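Side-chain contacts in glideosome-associated protein 50 (Plasmodium falciparum 3D7, PDB 3TGH), which serves as a membrane-associated component of the glideosome, and may assemble and fix the invasion motor to the inner membrane complex: residues Ala56-Asn59 against Leu60-Val64; Asn88-Ala91 against Gln92-Lys95. All coordinates share one frame; numbering follows the deposited sequence.

Contact 1 (Ala56-Asn59 against Leu60-Val64); sequences AWKN and LYEDV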
loop_
_atom_site.group_PDB
_atom_site.type_symbol
_atom_site.label_atom_id
_atom_site.label_comp_id
_atom_site.label_asym_id
_atom_site.label_seq_id
_atom_site.Cartn_x
_atom_site.Cartn_y
_atom_site.Cartn_z
ATOM N N ALA A 56 -7.417 7.128 20.048
ATOM C CA ALA A 56 -7.044 7.442 18.667
ATOM C C ALA A 56 -7.651 6.487 17.630
ATOM O O ALA A 56 -7.940 6.908 16.511
ATOM C CB ALA A 56 -5.523 7.491 18.527
ATOM N N TRP A 57 -7.856 5.218 17.988
ATOM C CA TRP A 57 -8.516 4.278 17.065
ATOM C C TRP A 57 -9.903 4.788 16.670
ATOM O O TRP A 57 -10.271 4.793 15.494
ATOM C CB TRP A 57 -8.646 2.878 17.673
ATOM C CG TRP A 57 -7.362 2.120 17.794
ATOM C CD1 TRP A 57 -6.649 1.890 18.937
ATOM C CD2 TRP A 57 -6.648 1.460 16.740
ATOM N NE1 TRP A 57 -5.538 1.138 18.663
ATOM C CE2 TRP A 57 -5.513 0.853 17.322
ATOM C CE3 TRP A 57 -6.857 1.326 15.363
ATOM C CZ2 TRP A 57 -4.581 0.130 16.569
ATOM C CZ3 TRP A 57 -5.939 0.597 14.619
ATOM C CH2 TRP A 57 -4.822 0.002 15.226
ATOM N N LYS A 58 -10.673 5.210 17.665
ATOM C CA LYS A 58 -12.006 5.747 17.424
ATOM C C LYS A 58 -11.954 7.127 16.767
ATOM O O LYS A 58 -12.645 7.379 15.770
ATOM C CB LYS A 58 -12.797 5.818 18.728
ATOM C CG LYS A 58 -14.267 6.145 18.530
ATOM C CD LYS A 58 -15.047 6.014 19.828
ATOM C CE LYS A 58 -16.534 6.250 19.603
ATOM N NZ LYS A 58 -16.830 7.653 19.205
ATOM N N ASN A 59 -11.127 8.008 17.323
ATOM C CA ASN A 59 -11.094 9.417 16.910
ATOM C C ASN A 59 -10.488 9.679 15.532
ATOM O O ASN A 59 -10.940 10.585 14.833
ATOM C CB ASN A 59 -10.346 10.264 17.947
ATOM C CG ASN A 59 -11.044 10.295 19.291
ATOM O OD1 ASN A 59 -12.276 10.235 19.374
ATOM N ND2 ASN A 59 -10.262 10.407 20.356
ATOM N N LEU A 60 -9.475 8.901 15.146
ATOM C CA LEU A 60 -8.769 9.128 13.883
ATOM C C LEU A 60 -9.104 8.137 12.771
ATOM O O LEU A 60 -8.764 8.388 11.623
ATOM C CB LEU A 60 -7.252 9.140 14.107
ATOM C CG LEU A 60 -6.717 10.181 15.093
ATOM C CD1 LEU A 60 -5.200 10.061 15.242
ATOM C CD2 LEU A 60 -7.108 11.589 14.653
ATOM N N TYR A 61 -9.753 7.018 13.097
ATOM C CA TYR A 61 -10.063 6.004 12.093
ATOM C C TYR A 61 -11.556 5.721 12.057
ATOM O O TYR A 61 -12.222 6.035 11.071
ATOM C CB TYR A 61 -9.270 4.724 12.357
ATOM C CG TYR A 61 -9.540 3.580 11.397
ATOM C CD1 TYR A 61 -8.953 3.549 10.139
ATOM C CD2 TYR A 61 -10.369 2.516 11.759
ATOM C CE1 TYR A 61 -9.182 2.487 9.257
ATOM C CE2 TYR A 61 -10.610 1.455 10.879
ATOM C CZ TYR A 61 -10.006 1.457 9.627
ATOM O OH TYR A 61 -10.210 0.422 8.749
ATOM N N GLU A 62 -12.077 5.151 13.140
ATOM C CA GLU A 62 -13.466 4.691 13.174
ATOM C C GLU A 62 -14.466 5.810 12.905
ATOM O O GLU A 62 -15.389 5.636 12.113
ATOM C CB GLU A 62 -13.804 4.046 14.517
ATOM C CG GLU A 62 -12.984 2.807 14.858
ATOM C CD GLU A 62 -13.295 2.264 16.251
ATOM O OE1 GLU A 62 -14.256 2.737 16.893
ATOM O OE2 GLU A 62 -12.570 1.362 16.707
ATOM N N ASP A 63 -14.289 6.952 13.564
ATOM C CA ASP A 63 -15.228 8.069 13.405
ATOM C C ASP A 63 -14.979 8.905 12.145
ATOM O O ASP A 63 -15.808 9.740 11.791
ATOM C CB ASP A 63 -15.211 8.976 14.641
ATOM C CG ASP A 63 -15.866 8.331 15.855
ATOM O OD1 ASP A 63 -16.476 7.245 15.720
ATOM O OD2 ASP A 63 -15.782 8.922 16.948
ATOM N N VAL A 64 -13.843 8.688 11.482
ATOM C CA VAL A 64 -13.476 9.452 10.297
ATOM C C VAL A 64 -13.916 8.737 9.020
ATOM O O VAL A 64 -14.382 9.385 8.081
ATOM C CB VAL A 64 -11.946 9.721 10.249
ATOM C CG1 VAL A 64 -11.543 10.422 8.945
ATOM C CG2 VAL A 64 -11.509 10.545 11.455
HETATM O O HOH W 1 -14.377 11.027 17.058
#

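Contact 2 (Asn88-Ala91 against Gln92-Lys95); sequences NYNA and QLLK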
loop_
_atom_site.group_PDB
_atom_site.type_symbol
_atom_site.label_atom_id
_atom_site.label_comp_id
_atom_site.label_asym_id
_atom_site.label_seq_id
_atom_site.Cartn_x
_atom_site.Cartn_y
_atom_site.Cartn_z
ATOM N N ASN A 88 3.117 1.967 19.947
ATOM C CA ASN A 88 2.761 0.571 20.235
ATOM C C ASN A 88 2.444 -0.146 18.921
ATOM O O ASN A 88 1.283 -0.293 18.524
ATOM C CB ASN A 88 1.582 0.520 21.219
ATOM C CG ASN A 88 1.394 -0.847 21.849
ATOM O OD1 ASN A 88 1.742 -1.868 21.264
ATOM N ND2 ASN A 88 0.842 -0.869 23.062
ATOM N N TYR A 89 3.504 -0.559 18.235
ATOM C CA TYR A 89 3.385 -1.232 16.945
ATOM C C TYR A 89 2.628 -2.559 17.061
ATOM O O TYR A 89 1.858 -2.905 16.175
ATOM C CB TYR A 89 4.776 -1.446 16.305
ATOM C CG TYR A 89 5.774 -2.111 17.224
ATOM C CD1 TYR A 89 6.655 -1.354 18.011
ATOM C CD2 TYR A 89 5.850 -3.485 17.310
ATOM C CE1 TYR A 89 7.564 -1.965 18.849
ATOM C CE2 TYR A 89 6.746 -4.108 18.156
ATOM C CZ TYR A 89 7.605 -3.345 18.924
ATOM O OH TYR A 89 8.499 -3.968 19.762
ATOM N N ASN A 90 2.853 -3.277 18.159
ATOM C CA ASN A 90 2.231 -4.580 18.397
ATOM C C ASN A 90 0.708 -4.493 18.494
ATOM O O ASN A 90 -0.006 -5.396 18.046
ATOM C CB ASN A 90 2.816 -5.217 19.664
ATOM C CG ASN A 90 2.311 -6.624 19.892
ATOM O OD1 ASN A 90 1.585 -6.882 20.853
ATOM N ND2 ASN A 90 2.679 -7.540 19.001
ATOM N N ALA A 91 0.209 -3.398 19.061
ATOM C CA ALA A 91 -1.219 -3.152 19.121
ATOM C C ALA A 91 -1.861 -3.090 17.739
ATOM O O ALA A 91 -2.972 -3.579 17.548
ATOM C CB ALA A 91 -1.514 -1.859 19.909
ATOM N N GLN A 92 -1.166 -2.496 16.768
ATOM C CA GLN A 92 -1.696 -2.429 15.412
ATOM C C GLN A 92 -1.725 -3.805 14.753
ATOM O O GLN A 92 -2.616 -4.096 13.965
ATOM C CB GLN A 92 -0.879 -1.457 14.566
ATOM C CG GLN A 92 -0.936 -0.048 15.087
ATOM C CD GLN A 92 -0.527 0.977 14.055
ATOM O OE1 GLN A 92 -0.924 0.906 12.885
ATOM N NE2 GLN A 92 0.258 1.957 14.487
ATOM N N LEU A 93 -0.743 -4.639 15.083
ATOM C CA LEU A 93 -0.700 -6.027 14.625
ATOM C C LEU A 93 -1.861 -6.840 15.219
ATOM O O LEU A 93 -2.553 -7.586 14.500
ATOM C CB LEU A 93 0.655 -6.642 14.989
ATOM C CG LEU A 93 0.902 -8.096 14.585
ATOM C CD1 LEU A 93 1.056 -8.204 13.080
ATOM C CD2 LEU A 93 2.128 -8.665 15.306
ATOM N N LEU A 94 -2.091 -6.699 16.522
ATOM C CA LEU A 94 -3.153 -7.459 17.176
ATOM C C LEU A 94 -4.534 -7.059 16.652
ATOM O O LEU A 94 -5.412 -7.912 16.487
ATOM C CB LEU A 94 -3.075 -7.309 18.696
ATOM C CG LEU A 94 -1.865 -7.978 19.347
ATOM C CD1 LEU A 94 -1.787 -7.596 20.820
ATOM C CD2 LEU A 94 -1.893 -9.503 19.166
ATOM N N LYS A 95 -4.723 -5.772 16.380
ATOM C CA LYS A 95 -5.945 -5.314 15.715
ATOM C C LYS A 95 -6.053 -5.935 14.320
ATOM O O LYS A 95 -7.151 -6.227 13.842
ATOM C CB LYS A 95 -5.946 -3.790 15.589
ATOM C CG LYS A 95 -6.275 -3.068 16.869
ATOM C CD LYS A 95 -7.705 -2.578 16.901
ATOM C CE LYS A 95 -7.989 -1.841 18.196
ATOM N NZ LYS A 95 -9.385 -1.329 18.265
#

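Contact 1 (Ala56-Asn59 against Leu60-Val64)
Lys58 reaches Asp63 five residues further on and closes a salt bridge, NZ to OD2 2.8 Å, taking the syn lone pair of that oxygen. The lysine chain is extended from a CG anti to the backbone N (chi1 -170°) and bends only at its last torsion (chi4 -66°), which turns the ammonium toward the carboxylate. A water lies between Asp63 OD2 and Asn59 OD1 and donates to both, its distance to the aspartate being rather short. The backbone beneath makes the same five-residue step: Asp63 N donates to Lys58 O at 2.8 Å, and Glu62 N to Trp57 O at 3.0 Å. Leu60 N to Ala56 O (2.9 Å) keeps the alpha-helical spacing and Tyr61 N gives Trp57 O a weak bond of the same kind; beyond them the helix widens into a pi-type turn. Between the two segments the apolar contact is Leu60 CD1 to Ala56 CB, 4.2 Å, and Val64 CG2 rests 3.4 Å from Asn59 O. This helix, 56-62, connects parallel strands 37-40 and 75-78 in a beta-alpha-beta unit. The rings of Trp57 and Tyr61 each meet Trp121 of strand 120-122 edge-to-face, while Val64 packs on helix 17-32.

Contact 2 (Asn88-Ala91 against Gln92-Lys95)
Asn90 meets Leu93 and Leu94 one turn further along in a local contact at the start of helix 89-97, a short helix that comes between strands 75-78 and 120-122 in the sequence of the metallophosphoesterase fold. The amide of Asn90 approaches both leucines and crosses them obliquely. Its CG is anti to the backbone N (chi1 -174°), which carries the amide along the helix flank: ND2 lies 3.9 Å from Leu93 CD2, and OD1 comes near Leu94 CD1, about 3.4 Å in the conformer described, one of two for Leu94. These are van der Waals contacts of a polar group with methyls.

Below them the backbone settles into alpha-helical spacing. Leu94 N donates to Asn90 O at 2.9 Å and Lys95 N to Ala91 O at 3.0 Å. The preceding turn is looser, with Tyr89 O receiving only weak bonds from Gln92 N and Leu93 N. Asn88 is the N-cap: its OD1 accepts from Ala91 N at 3.1 Å, the donor standing 51° out of the amide plane. The other end of that amide, ND2, donates to Lys50 O, so the cap also ties the helix start to the loop before helix 56-62.

The Gln92 chain passes Tyr89 O, with CB 3.5 Å from that oxygen. Its buried amide is satisfied elsewhere, OE1 by Asn44 and NE2 by Asp84, while Tyr89 OH donates to Val332 O.

In chemical terms, the cap supplies an acceptor to a first-turn N-H, and the bonds of its amide, OD1 from Ala91 N and ND2 to Lys50 O, limit its rotation. Beyond the cap, the hydrogen bonds between the two segments are backbone ones, and Asn90 with the leucines adds van der Waals packing.

Contact 1 comes first along the chain and contact 2 follows, their centres about 15 Å apart on the same side of the molecule. Helix 56-62 leads into strand 75-78, and helix 89-97 comes between that strand and strand 120-122, its neighbour in the sheet, in the sequence. The two helices touch through Trp57: its CZ2 is 3.6 Å from Lys95 CG, in a pair that also makes a cation-pi interaction, and its CH2 is 3.9 Å from Gln92 CG. Trp121 also donates from NE1 to Gln92 O. Together they form a packed corner of the calcineurin-like domain, away from the annotated metal-binding histidines.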